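Local coordinates for protein VP24 (White spot syndrome virus, PDB 5HLJ) that is a major envelope protein of the virus, probably a structural part of the envelope, found here as an assembly of three copies, at residues Asp12-Glu17 with Asn100-Ile105; Ile21-Asn26 with Gly39-Arg44; Leu112-Asn117 with Arg160-Ser165. All blocks are in the same frame, centred on the assembly; numbering follows the deposited sequence.

Contact 1: residues Asp12-Glu17 with Asn100-Ile105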
ATOM      1  N   ASP A  12      19.977  20.513   3.271  1.00112.06           N
ATOM      2  CA  ASP A  12      19.219  21.760   3.344  1.00114.08           C
ATOM      3  C   ASP A  12      17.744  21.481   3.697  1.00115.98           C
ATOM      4  O   ASP A  12      17.118  22.246   4.454  1.00112.76           O
ATOM      5  CB  ASP A  12      19.340  22.535   2.015  1.00114.84           C
ATOM      6  CG  ASP A  12      18.422  23.760   1.948  1.00121.15           C
ATOM      7  OD1 ASP A  12      18.764  24.798   2.571  1.00122.27           O
ATOM      8  OD2 ASP A  12      17.378  23.693   1.251  1.00116.96           O
ATOM      9  N   ALA A  13      17.213  20.370   3.173  1.00106.39           N
ATOM     10  CA  ALA A  13      15.795  20.019   3.303  1.00103.29           C
ATOM     11  C   ALA A  13      15.382  19.640   4.736  1.00100.65           C
ATOM     12  O   ALA A  13      16.053  18.828   5.396  1.00 95.05           O
ATOM     13  CB  ALA A  13      15.452  18.873   2.340  1.00 85.87           C
ATOM     14  N   TYR A  14      14.277  20.229   5.203  1.00102.07           N
ATOM     15  CA  TYR A  14      13.718  19.912   6.522  1.00104.45           C
ATOM     16  C   TYR A  14      12.261  19.425   6.404  1.00101.84           C
ATOM     17  O   TYR A  14      11.321  20.217   6.545  1.00102.87           O
ATOM     18  CB  TYR A  14      13.792  21.133   7.452  1.00103.75           C
ATOM     19  CG  TYR A  14      13.454  20.818   8.892  1.00101.34           C
ATOM     20  CD1 TYR A  14      14.452  20.469   9.798  1.00101.67           C
ATOM     21  CD2 TYR A  14      12.137  20.852   9.345  1.00103.37           C
ATOM     22  CE1 TYR A  14      14.148  20.172  11.119  1.00104.59           C
ATOM     23  CE2 TYR A  14      11.823  20.553  10.661  1.00101.17           C
ATOM     24  CZ  TYR A  14      12.832  20.218  11.542  1.00106.58           C
ATOM     25  OH  TYR A  14      12.524  19.916  12.851  1.00111.24           O
ATOM     26  N   PRO A  15      12.072  18.114   6.162  1.00 98.64           N
ATOM     27  CA  PRO A  15      10.740  17.564   5.860  1.00 93.29           C
ATOM     28  C   PRO A  15       9.787  17.563   7.048  1.00 93.39           C
ATOM     29  O   PRO A  15      10.194  17.272   8.177  1.00 96.02           O
ATOM     30  CB  PRO A  15      11.047  16.137   5.420  1.00 87.97           C
ATOM     31  CG  PRO A  15      12.368  15.801   6.069  1.00 90.88           C
ATOM     32  CD  PRO A  15      13.132  17.087   6.112  1.00 95.35           C
ATOM     33  N   VAL A  16       8.521  17.866   6.787  1.00 92.48           N
ATOM     34  CA  VAL A  16       7.524  17.885   7.846  1.00 90.85           C
ATOM     35  C   VAL A  16       6.282  17.064   7.467  1.00 90.35           C
ATOM     36  O   VAL A  16       5.364  16.899   8.275  1.00 92.56           O
ATOM     37  CB  VAL A  16       7.131  19.346   8.210  1.00 98.66           C
ATOM     38  CG1 VAL A  16       8.232  20.002   9.055  1.00 92.26           C
ATOM     39  CG2 VAL A  16       6.842  20.169   6.956  1.00 92.70           C
ATOM     40  N   GLU A  17       6.268  16.540   6.242  1.00 90.09           N
ATOM     41  CA  GLU A  17       5.196  15.647   5.786  1.00 89.36           C
ATOM     42  C   GLU A  17       5.709  14.385   5.106  1.00 81.94           C
ATOM     43  O   GLU A  17       6.828  14.352   4.591  1.00 81.80           O
ATOM     44  CB  GLU A  17       4.265  16.361   4.808  1.00 92.56           C
ATOM     45  CG  GLU A  17       3.072  17.030   5.447  1.00101.40           C
ATOM     46  CD  GLU A  17       2.981  18.495   5.073  1.00108.37           C
ATOM     47  OE1 GLU A  17       2.203  19.218   5.718  1.00112.78           O
ATOM     48  OE2 GLU A  17       3.694  18.927   4.136  1.00107.47           O
ATOM     49  N   ASN A 100      21.232  13.074   3.587  1.00 69.11           N
ATOM     50  CA  ASN A 100      21.880  14.352   3.822  1.00 66.22           C
ATOM     51  C   ASN A 100      20.853  15.483   3.915  1.00 68.32           C
ATOM     52  O   ASN A 100      21.085  16.575   3.413  1.00 70.38           O
ATOM     53  CB  ASN A 100      22.900  14.649   2.716  1.00 70.71           C
ATOM     54  CG  ASN A 100      23.968  15.652   3.155  1.00 73.96           C
ATOM     55  OD1 ASN A 100      24.130  15.942   4.349  1.00 70.09           O
ATOM     56  ND2 ASN A 100      24.706  16.171   2.191  1.00 65.23           N
ATOM     57  N   THR A 101      19.714  15.199   4.542  1.00 67.92           N
ATOM     58  CA  THR A 101      18.749  16.223   4.914  1.00 71.78           C
ATOM     59  C   THR A 101      19.006  16.607   6.374  1.00 73.30           C
ATOM     60  O   THR A 101      19.929  16.095   7.007  1.00 69.94           O
ATOM     61  CB  THR A 101      17.276  15.750   4.735  1.00 71.95           C
ATOM     62  OG1 THR A 101      16.927  14.816   5.766  1.00 69.68           O
ATOM     63  CG2 THR A 101      17.063  15.097   3.376  1.00 64.68           C
ATOM     64  N   LYS A 102      18.194  17.504   6.911  1.00 73.09           N
ATOM     65  CA  LYS A 102      18.390  17.956   8.283  1.00 76.95           C
ATOM     66  C   LYS A 102      17.645  17.098   9.309  1.00 76.53           C
ATOM     67  O   LYS A 102      17.700  17.378  10.502  1.00 77.00           O
ATOM     68  CB  LYS A 102      17.953  19.413   8.428  1.00 85.42           C
ATOM     69  CG  LYS A 102      18.799  20.418   7.651  1.00 94.45           C
ATOM     70  CD  LYS A 102      18.223  21.824   7.808  1.00107.16           C
ATOM     71  CE  LYS A 102      19.004  22.868   7.014  1.00115.88           C
ATOM     72  NZ  LYS A 102      18.374  24.225   7.111  1.00112.99           N
ATOM     73  N   ARG A 103      16.953  16.052   8.863  1.00 73.78           N
ATOM     74  CA  ARG A 103      16.242  15.194   9.812  1.00 74.82           C
ATOM     75  C   ARG A 103      16.315  13.717   9.485  1.00 70.23           C
ATOM     76  O   ARG A 103      16.498  13.327   8.338  1.00 70.04           O
ATOM     77  CB  ARG A 103      14.774  15.593   9.911  1.00 76.47           C
ATOM     78  CG  ARG A 103      14.525  16.695  10.900  1.00 89.34           C
ATOM     79  CD  ARG A 103      13.043  16.889  11.174  1.00 97.91           C
ATOM     80  NE  ARG A 103      12.337  15.680  11.596  1.00 90.17           N
ATOM     81  CZ  ARG A 103      11.132  15.704  12.164  1.00 91.11           C
ATOM     82  NH1 ARG A 103      10.523  16.862  12.364  1.00 92.27           N
ATOM     83  NH2 ARG A 103      10.534  14.581  12.540  1.00 94.85           N
ATOM     84  N   ASP A 104      16.178  12.909  10.528  1.00 70.04           N
ATOM     85  CA  ASP A 104      15.922  11.489  10.374  1.00 68.79           C
ATOM     86  C   ASP A 104      14.679  11.258   9.511  1.00 69.50           C
ATOM     87  O   ASP A 104      13.708  12.017   9.584  1.00 68.31           O
ATOM     88  CB  ASP A 104      15.739  10.837  11.740  1.00 66.93           C
ATOM     89  CG  ASP A 104      17.052  10.691  12.503  1.00 66.73           C
ATOM     90  OD1 ASP A 104      17.007  10.232  13.665  1.00 72.09           O
ATOM     91  OD2 ASP A 104      18.129  10.989  11.936  1.00 68.22           O
ATOM     92  N   ILE A 105      14.728  10.215   8.690  1.00 64.99           N
ATOM     93  CA  ILE A 105      13.611   9.814   7.844  1.00 64.27           C
ATOM     94  C   ILE A 105      13.268   8.358   8.106  1.00 63.45           C
ATOM     95  O   ILE A 105      14.168   7.526   8.185  1.00 64.61           O
ATOM     96  CB  ILE A 105      13.947   9.973   6.360  1.00 65.27           C
ATOM     97  CG1 ILE A 105      14.233  11.438   6.032  1.00 65.88           C
ATOM     98  CG2 ILE A 105      12.837   9.397   5.499  1.00 64.19           C
ATOM     99  CD1 ILE A 105      14.802  11.621   4.663  1.00 62.48           C
TER
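A13 and K102 join two loops at one end of the beta sheet: the lead-in to strand 19-28 and the connection between strands 90-99 and 105-114. Neither segment is a regular strand, yet one backbone hydrogen bond ties them: K102 N donates to A13 O at 2.9 Å, almost straight at 172°. The same oxygen also lies 3.4 Å from T101 CB. T101 OG1 is hydrogen-bonded to N99 OD1 and accepts a weak bond from R103 N (3.3 Å).

The aromatic part belongs to Y14. R103 CD sits over one face of its ring in a CH-pi contact, 3.8 Å from the ring centroid. K102 CB comes to the edge, near the ring plane, 3.9 Å from Y14 CD1. R103 bends at chi3 (54°), which turns NE out of line with the extended first part of the chain; its guanidinium has P15 O over one face and is inclined 70° to the Y14 ring. P15 in turn rests on Y46.

Charge plays a looser part. K102 NZ remains 4.6 Å from D12 OD1, too far for a salt bridge, though the opposite charges may still attract. The extended K102 chain runs past the D12 carbonyl, with K102 CE 3.2 Å from D12 O.

Contact 2: residues Ile21-Asn26 with Gly39-Arg44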
ATOM      1  N   ILE A  21       7.878   7.998  -2.817  1.00 65.51           N
ATOM      2  CA  ILE A  21       9.008   8.037  -3.741  1.00 65.23           C
ATOM      3  C   ILE A  21       8.819   6.914  -4.753  1.00 65.58           C
ATOM      4  O   ILE A  21       8.812   5.747  -4.370  1.00 68.90           O
ATOM      5  CB  ILE A  21      10.359   7.840  -2.985  1.00 67.58           C
ATOM      6  CG1 ILE A  21      10.490   8.835  -1.821  1.00 72.95           C
ATOM      7  CG2 ILE A  21      11.549   7.939  -3.912  1.00 60.68           C
ATOM      8  CD1 ILE A  21      10.251  10.278  -2.212  1.00 68.43           C
ATOM      9  N   ASN A  22       8.646   7.239  -6.028  1.00 64.17           N
ATOM     10  CA  ASN A  22       8.442   6.199  -7.039  1.00 63.35           C
ATOM     11  C   ASN A  22       9.700   6.017  -7.885  1.00 67.35           C
ATOM     12  O   ASN A  22      10.123   6.936  -8.586  1.00 63.56           O
ATOM     13  CB  ASN A  22       7.242   6.527  -7.936  1.00 65.40           C
ATOM     14  CG  ASN A  22       5.915   6.535  -7.170  1.00 74.47           C
ATOM     15  OD1 ASN A  22       5.453   5.497  -6.708  1.00 75.63           O
ATOM     16  ND2 ASN A  22       5.300   7.713  -7.042  1.00 74.02           N
ATOM     17  N   LEU A  23      10.295   4.831  -7.794  1.00 63.87           N
ATOM     18  CA  LEU A  23      11.522   4.504  -8.507  1.00 61.90           C
ATOM     19  C   LEU A  23      11.350   3.255  -9.369  1.00 67.74           C
ATOM     20  O   LEU A  23      10.416   2.471  -9.180  1.00 71.03           O
ATOM     21  CB  LEU A  23      12.670   4.273  -7.524  1.00 63.47           C
ATOM     22  CG  LEU A  23      13.052   5.419  -6.592  1.00 66.61           C
ATOM     23  CD1 LEU A  23      14.209   4.983  -5.731  1.00 65.36           C
ATOM     24  CD2 LEU A  23      13.411   6.672  -7.395  1.00 63.05           C
ATOM     25  N   THR A  24      12.280   3.054 -10.291  1.00 66.95           N
ATOM     26  CA  THR A  24      12.268   1.879 -11.144  1.00 71.33           C
ATOM     27  C   THR A  24      13.368   0.903 -10.734  1.00 67.15           C
ATOM     28  O   THR A  24      14.464   1.323 -10.390  1.00 68.62           O
ATOM     29  CB  THR A  24      12.416   2.293 -12.620  1.00 71.85           C
ATOM     30  OG1 THR A  24      11.280   3.082 -12.987  1.00 79.54           O
ATOM     31  CG2 THR A  24      12.454   1.094 -13.513  1.00 74.30           C
ATOM     32  N   ILE A  25      13.064  -0.394 -10.738  1.00 68.48           N
ATOM     33  CA  ILE A  25      14.054  -1.422 -10.395  1.00 66.27           C
ATOM     34  C   ILE A  25      13.938  -2.659 -11.283  1.00 71.57           C
ATOM     35  O   ILE A  25      12.849  -2.995 -11.773  1.00 73.86           O
ATOM     36  CB  ILE A  25      13.936  -1.912  -8.926  1.00 67.60           C
ATOM     37  CG1 ILE A  25      12.575  -2.565  -8.693  1.00 67.32           C
ATOM     38  CG2 ILE A  25      14.229  -0.797  -7.916  1.00 65.74           C
ATOM     39  CD1 ILE A  25      12.332  -2.982  -7.260  1.00 66.29           C
ATOM     40  N   ASN A  26      15.063  -3.347 -11.470  1.00 70.37           N
ATOM     41  CA  ASN A  26      15.075  -4.607 -12.206  1.00 70.63           C
ATOM     42  C   ASN A  26      15.612  -5.763 -11.366  1.00 69.92           C
ATOM     43  O   ASN A  26      16.540  -5.593 -10.587  1.00 69.24           O
ATOM     44  CB  ASN A  26      15.912  -4.482 -13.485  1.00 73.71           C
ATOM     45  CG  ASN A  26      15.302  -3.527 -14.491  1.00 73.46           C
ATOM     46  OD1 ASN A  26      14.232  -3.783 -15.032  1.00 77.69           O
ATOM     47  ND2 ASN A  26      15.989  -2.424 -14.753  1.00 70.82           N
ATOM     48  N   GLY A  39      19.208   7.620 -11.948  1.00 68.26           N
ATOM     49  CA  GLY A  39      18.442   8.783 -12.352  1.00 65.64           C
ATOM     50  C   GLY A  39      18.185   9.649 -11.142  1.00 71.31           C
ATOM     51  O   GLY A  39      18.810   9.454 -10.096  1.00 70.07           O
ATOM     52  N   THR A  40      17.260  10.598 -11.276  1.00 71.82           N
ATOM     53  CA  THR A  40      16.984  11.566 -10.220  1.00 67.18           C
ATOM     54  C   THR A  40      15.494  11.791 -10.077  1.00 69.72           C
ATOM     55  O   THR A  40      14.707  11.494 -10.983  1.00 69.52           O
ATOM     56  CB  THR A  40      17.670  12.937 -10.480  1.00 70.91           C
ATOM     57  OG1 THR A  40      17.276  13.426 -11.761  1.00 74.24           O
ATOM     58  CG2 THR A  40      19.189  12.812 -10.453  1.00 66.21           C
ATOM     59  N   LEU A  41      15.106  12.314  -8.926  1.00 66.35           N
ATOM     60  CA  LEU A  41      13.701  12.585  -8.655  1.00 70.76           C
ATOM     61  C   LEU A  41      13.612  13.798  -7.757  1.00 69.69           C
ATOM     62  O   LEU A  41      14.193  13.818  -6.680  1.00 69.11           O
ATOM     63  CB  LEU A  41      13.011  11.377  -8.000  1.00 71.06           C
ATOM     64  CG  LEU A  41      11.600  11.560  -7.407  1.00 72.57           C
ATOM     65  CD1 LEU A  41      10.544  11.859  -8.470  1.00 70.05           C
ATOM     66  CD2 LEU A  41      11.194  10.338  -6.609  1.00 67.87           C
ATOM     67  N   GLN A  42      12.907  14.821  -8.225  1.00 69.56           N
ATOM     68  CA  GLN A  42      12.647  15.996  -7.416  1.00 68.60           C
ATOM     69  C   GLN A  42      11.426  15.750  -6.524  1.00 70.16           C
ATOM     70  O   GLN A  42      10.332  15.496  -7.012  1.00 75.94           O
ATOM     71  CB  GLN A  42      12.429  17.217  -8.303  1.00 71.98           C
ATOM     72  CG  GLN A  42      12.295  18.499  -7.512  1.00 73.99           C
ATOM     73  CD  GLN A  42      13.550  18.806  -6.730  1.00 80.75           C
ATOM     74  OE1 GLN A  42      14.663  18.773  -7.279  1.00 84.35           O
ATOM     75  NE2 GLN A  42      13.390  19.084  -5.435  1.00 79.70           N
ATOM     76  N   THR A  43      11.613  15.787  -5.213  1.00 72.62           N
ATOM     77  CA  THR A  43      10.491  15.593  -4.304  1.00 70.30           C
ATOM     78  C   THR A  43      10.031  16.950  -3.793  1.00 72.05           C
ATOM     79  O   THR A  43      10.741  17.947  -3.958  1.00 66.27           O
ATOM     80  CB  THR A  43      10.868  14.679  -3.116  1.00 71.66           C
ATOM     81  OG1 THR A  43      11.694  15.409  -2.191  1.00 66.55           O
ATOM     82  CG2 THR A  43      11.594  13.425  -3.612  1.00 67.09           C
ATOM     83  N   ARG A  44       8.856  16.993  -3.168  1.00 71.42           N
ATOM     84  CA  ARG A  44       8.387  18.247  -2.596  1.00 71.75           C
ATOM     85  C   ARG A  44       8.928  18.460  -1.183  1.00 70.31           C
ATOM     86  O   ARG A  44       9.158  19.589  -0.786  1.00 77.46           O
ATOM     87  CB  ARG A  44       6.849  18.328  -2.587  1.00 74.16           C
ATOM     88  CG  ARG A  44       6.145  17.581  -3.718  1.00 80.43           C
ATOM     89  CD  ARG A  44       4.617  17.862  -3.744  1.00 86.00           C
ATOM     90  NE  ARG A  44       4.068  18.205  -2.424  1.00 98.99           N
ATOM     91  CZ  ARG A  44       3.628  17.319  -1.522  1.00 99.69           C
ATOM     92  NH1 ARG A  44       3.675  16.003  -1.775  1.00 86.29           N
ATOM     93  NH2 ARG A  44       3.148  17.750  -0.351  1.00 93.76           N
TER
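I21, L23 and L41 meet with no aromatic ring among them, and the flat groups here are amides. The L41 methyl CD2 approaches the I21-N22 peptide obliquely, neither squarely over its face nor in its plane, and lies 4.1 Å from N22 N. The N22 carboxamide is engaged with S165 OG through OD1, while the Q42 carboxamide stays within its own segment: Q42 NE2 donates to T43 O at 3.2 Å, approaching a lone pair of that carbonyl.

The apolar contact centres on L41. Its CG lies anti to the backbone N (chi1 169°). L41 CD2 reaches I21 CG2 at 3.6 Å, the two side chains crossing at a slant; L23 CD2 adds a looser touch on the same methyl at 4.4 Å. A second methyl pair adds to it, I21 CD1 against T43 CG2 at 3.7 Å, again obliquely. T43 works on two fronts, since its OG1 is bonded to G47 O and Y46 N while its methyl meets the isoleucine.

Strands 19-28 and 33-42 form a beta hairpin, paired nearer the turn, where T24 bonds V37 and N26 bonds N35. Here they have splayed, their axes 8.8 Å apart, and contact is made through side chains, mostly methyl to methyl, without backbone pairing between these segments. G39 and T40 instead ladder with an antiparallel strand of the third subunit, and L41 also packs on L174 of that subunit. Since methyl groups do the joining, the two open ends of the hairpin are held by buried apolar packing, while the N22 carboxamide and T43 OG1 find their partners outside it.

Contact 3: residues Leu112-Asn117 with Arg160-Ser165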
ATOM      1  N   LEU A 112       5.323  -2.894  -4.712  1.00 62.00           N
ATOM      2  CA  LEU A 112       5.855  -3.163  -6.031  1.00 60.33           C
ATOM      3  C   LEU A 112       4.741  -3.367  -7.020  1.00 64.13           C
ATOM      4  O   LEU A 112       3.711  -3.962  -6.709  1.00 62.77           O
ATOM      5  CB  LEU A 112       6.721  -4.432  -6.057  1.00 64.71           C
ATOM      6  CG  LEU A 112       8.125  -4.564  -5.488  1.00 70.55           C
ATOM      7  CD1 LEU A 112       8.607  -5.946  -5.888  1.00 68.25           C
ATOM      8  CD2 LEU A 112       9.074  -3.490  -6.010  1.00 62.62           C
ATOM      9  N   SER A 113       4.987  -2.914  -8.232  1.00 62.27           N
ATOM     10  CA  SER A 113       4.179  -3.281  -9.362  1.00 62.23           C
ATOM     11  C   SER A 113       5.144  -3.769 -10.435  1.00 62.57           C
ATOM     12  O   SER A 113       6.213  -3.185 -10.602  1.00 65.71           O
ATOM     13  CB  SER A 113       3.356  -2.089  -9.848  1.00 59.71           C
ATOM     14  OG  SER A 113       2.860  -2.310 -11.162  1.00 64.82           O
ATOM     15  N   PRO A 114       4.787  -4.840 -11.158  1.00 62.17           N
ATOM     16  CA  PRO A 114       5.574  -5.150 -12.362  1.00 64.65           C
ATOM     17  C   PRO A 114       5.485  -3.987 -13.333  1.00 63.37           C
ATOM     18  O   PRO A 114       4.457  -3.301 -13.330  1.00 65.57           O
ATOM     19  CB  PRO A 114       4.894  -6.398 -12.930  1.00 59.48           C
ATOM     20  CG  PRO A 114       3.466  -6.322 -12.401  1.00 58.71           C
ATOM     21  CD  PRO A 114       3.604  -5.710 -11.023  1.00 64.64           C
ATOM     22  N   GLY A 115       6.543  -3.735 -14.098  1.00 63.21           N
ATOM     23  CA  GLY A 115       6.484  -2.785 -15.198  1.00 61.75           C
ATOM     24  C   GLY A 115       5.952  -3.488 -16.444  1.00 67.59           C
ATOM     25  O   GLY A 115       5.730  -4.701 -16.428  1.00 66.96           O
ATOM     26  N   LEU A 116       5.722  -2.733 -17.518  1.00 68.80           N
ATOM     27  CA  LEU A 116       5.277  -3.322 -18.780  1.00 70.53           C
ATOM     28  C   LEU A 116       6.444  -4.041 -19.434  1.00 72.08           C
ATOM     29  O   LEU A 116       7.586  -3.603 -19.309  1.00 75.75           O
ATOM     30  CB  LEU A 116       4.714  -2.248 -19.719  1.00 70.56           C
ATOM     31  CG  LEU A 116       3.411  -1.593 -19.252  1.00 70.48           C
ATOM     32  CD1 LEU A 116       3.091  -0.368 -20.094  1.00 64.34           C
ATOM     33  CD2 LEU A 116       2.249  -2.590 -19.252  1.00 63.82           C
ATOM     34  N   ASN A 117       6.177  -5.146 -20.119  1.00 77.06           N
ATOM     35  CA  ASN A 117       7.258  -5.859 -20.797  1.00 76.53           C
ATOM     36  C   ASN A 117       7.528  -5.245 -22.163  1.00 79.22           C
ATOM     37  O   ASN A 117       7.108  -4.116 -22.436  1.00 80.63           O
ATOM     38  CB  ASN A 117       6.959  -7.367 -20.915  1.00 77.27           C
ATOM     39  CG  ASN A 117       5.712  -7.687 -21.750  1.00 79.07           C
ATOM     40  OD1 ASN A 117       5.253  -6.897 -22.576  1.00 80.79           O
ATOM     41  ND2 ASN A 117       5.173  -8.881 -21.536  1.00 78.43           N
ATOM     42  N   ARG A 160      11.598  -9.167 -15.508  1.00 69.01           N
ATOM     43  CA  ARG A 160      12.380  -8.625 -14.400  1.00 70.26           C
ATOM     44  C   ARG A 160      12.084  -7.163 -14.039  1.00 71.55           C
ATOM     45  O   ARG A 160      12.640  -6.646 -13.073  1.00 68.22           O
ATOM     46  CB  ARG A 160      13.873  -8.747 -14.716  1.00 76.41           C
ATOM     47  CG  ARG A 160      14.337  -7.830 -15.835  1.00 73.17           C
ATOM     48  CD  ARG A 160      15.801  -8.074 -16.137  1.00 84.92           C
ATOM     49  NE  ARG A 160      16.496  -6.841 -16.489  1.00 93.24           N
ATOM     50  CZ  ARG A 160      16.875  -6.512 -17.717  1.00 98.03           C
ATOM     51  NH1 ARG A 160      16.646  -7.343 -18.731  1.00100.89           N
ATOM     52  NH2 ARG A 160      17.499  -5.355 -17.922  1.00 96.07           N
ATOM     53  N   HIS A 161      11.232  -6.496 -14.810  1.00 67.56           N
ATOM     54  CA  HIS A 161      11.045  -5.063 -14.644  1.00 70.40           C
ATOM     55  C   HIS A 161       9.993  -4.703 -13.594  1.00 71.70           C
ATOM     56  O   HIS A 161       8.851  -5.138 -13.698  1.00 67.71           O
ATOM     57  CB  HIS A 161      10.666  -4.438 -15.981  1.00 72.97           C
ATOM     58  CG  HIS A 161      10.820  -2.951 -16.007  1.00 83.47           C
ATOM     59  ND1 HIS A 161      11.998  -2.322 -15.656  1.00 82.94           N
ATOM     60  CD2 HIS A 161       9.953  -1.967 -16.348  1.00 80.73           C
ATOM     61  CE1 HIS A 161      11.851  -1.017 -15.790  1.00 81.13           C
ATOM     62  NE2 HIS A 161      10.616  -0.774 -16.204  1.00 86.51           N
ATOM     63  N   TYR A 162      10.380  -3.910 -12.591  1.00 64.15           N
ATOM     64  CA  TYR A 162       9.455  -3.538 -11.521  1.00 67.06           C
ATOM     65  C   TYR A 162       9.465  -2.050 -11.193  1.00 65.63           C
ATOM     66  O   TYR A 162      10.442  -1.343 -11.448  1.00 66.23           O
ATOM     67  CB  TYR A 162       9.747  -4.362 -10.250  1.00 60.03           C
ATOM     68  CG  TYR A 162       9.177  -5.744 -10.407  1.00 66.51           C
ATOM     69  CD1 TYR A 162       9.887  -6.756 -11.082  1.00 67.72           C
ATOM     70  CD2 TYR A 162       7.904  -6.033  -9.948  1.00 61.22           C
ATOM     71  CE1 TYR A 162       9.327  -8.026 -11.275  1.00 60.78           C
ATOM     72  CE2 TYR A 162       7.346  -7.279 -10.132  1.00 65.87           C
ATOM     73  CZ  TYR A 162       8.055  -8.274 -10.796  1.00 64.36           C
ATOM     74  OH  TYR A 162       7.455  -9.500 -10.953  1.00 66.13           O
ATOM     75  N   LEU A 163       8.343  -1.594 -10.643  1.00 66.68           N
ATOM     76  CA  LEU A 163       8.175  -0.221 -10.174  1.00 65.02           C
ATOM     77  C   LEU A 163       8.094  -0.267  -8.670  1.00 64.68           C
ATOM     78  O   LEU A 163       7.337  -1.056  -8.115  1.00 65.85           O
ATOM     79  CB  LEU A 163       6.921   0.415 -10.763  1.00 62.95           C
ATOM     80  CG  LEU A 163       6.783   0.258 -12.279  1.00 66.93           C
ATOM     81  CD1 LEU A 163       5.431   0.776 -12.796  1.00 64.51           C
ATOM     82  CD2 LEU A 163       7.940   0.992 -12.941  1.00 66.09           C
ATOM     83  N   LEU A 164       8.887   0.567  -8.013  1.00 64.31           N
ATOM     84  CA  LEU A 164       8.998   0.534  -6.570  1.00 63.82           C
ATOM     85  C   LEU A 164       8.396   1.790  -5.952  1.00 64.21           C
ATOM     86  O   LEU A 164       8.747   2.900  -6.330  1.00 64.98           O
ATOM     87  CB  LEU A 164      10.470   0.398  -6.170  1.00 68.20           C
ATOM     88  CG  LEU A 164      10.856   0.571  -4.692  1.00 69.67           C
ATOM     89  CD1 LEU A 164      10.316  -0.574  -3.831  1.00 63.61           C
ATOM     90  CD2 LEU A 164      12.382   0.690  -4.547  1.00 66.94           C
ATOM     91  N   SER A 165       7.481   1.607  -5.012  1.00 60.29           N
ATOM     92  CA  SER A 165       6.962   2.719  -4.238  1.00 64.71           C
ATOM     93  C   SER A 165       7.467   2.664  -2.808  1.00 64.05           C
ATOM     94  O   SER A 165       7.296   1.657  -2.129  1.00 65.81           O
ATOM     95  CB  SER A 165       5.435   2.731  -4.237  1.00 63.98           C
ATOM     96  OG  SER A 165       4.926   3.253  -5.444  1.00 76.01           O
TER
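L112 CG is anti to the carbonyl carbon (chi1 -74°) and L164 CG anti to the backbone N (chi1 170°), an arrangement in which L112 CD2 lies 3.8 Å from L164 CD1, on the sheet face where F147 packs against both. The other L112 branch, CD1, approaches Y162 CD2 at 4.1 Å, the two side chains at about a right angle. Y162 also takes P114, whose CB lies 3.8 Å from Y162 CE2, and its ring meets that of F151.

The backbones form a short antiparallel ladder. S113 and L163 are the hydrogen-bonded pair, S113 N giving to L163 O at 3.0 Å and L163 N to S113 O at 2.7 Å; L112-L164 and P114-Y162 are the non-hydrogen-bonded pairs on either side. Past the proline, G115 N adds a further bond to H161 O at 2.7 Å, coming from 45° above the carbonyl plane. The bare CA of G115 lies 3.7 Å from H161 CD2, oblique to the ring, while H161 ND1 bonds N26 on strand 19-28.

S113 OG donates to P114 O and is also bonded to F132 N of the third subunit; L163, on the same face as S113, packs on F132 of that subunit. This is the antiparallel beta ladder of strands 105-114 and 161-170, running out at a proline-glycine step within the large mixed beta sheet.

Contacts 2 and 3 share the sheet, since strands 19-28 and 161-170 are neighbours in it: L164 N probably bonds L23 O at 2.7 Å, and I25 packs on L112. Both also touch the third subunit. Contact 2 is buried and apolar, whereas contact 3, partly buried, is held mainly by main-chain bonds of the ladder. Contact 1 lies on the far side of the chain's centre from contact 3, their centres about 28 Å apart, and is the most exposed of the three, with loop segments, long charged chains and a tyrosine face in place of strand pairing. Along the chain, contact 2 is nested inside the loop that contact 1 closes.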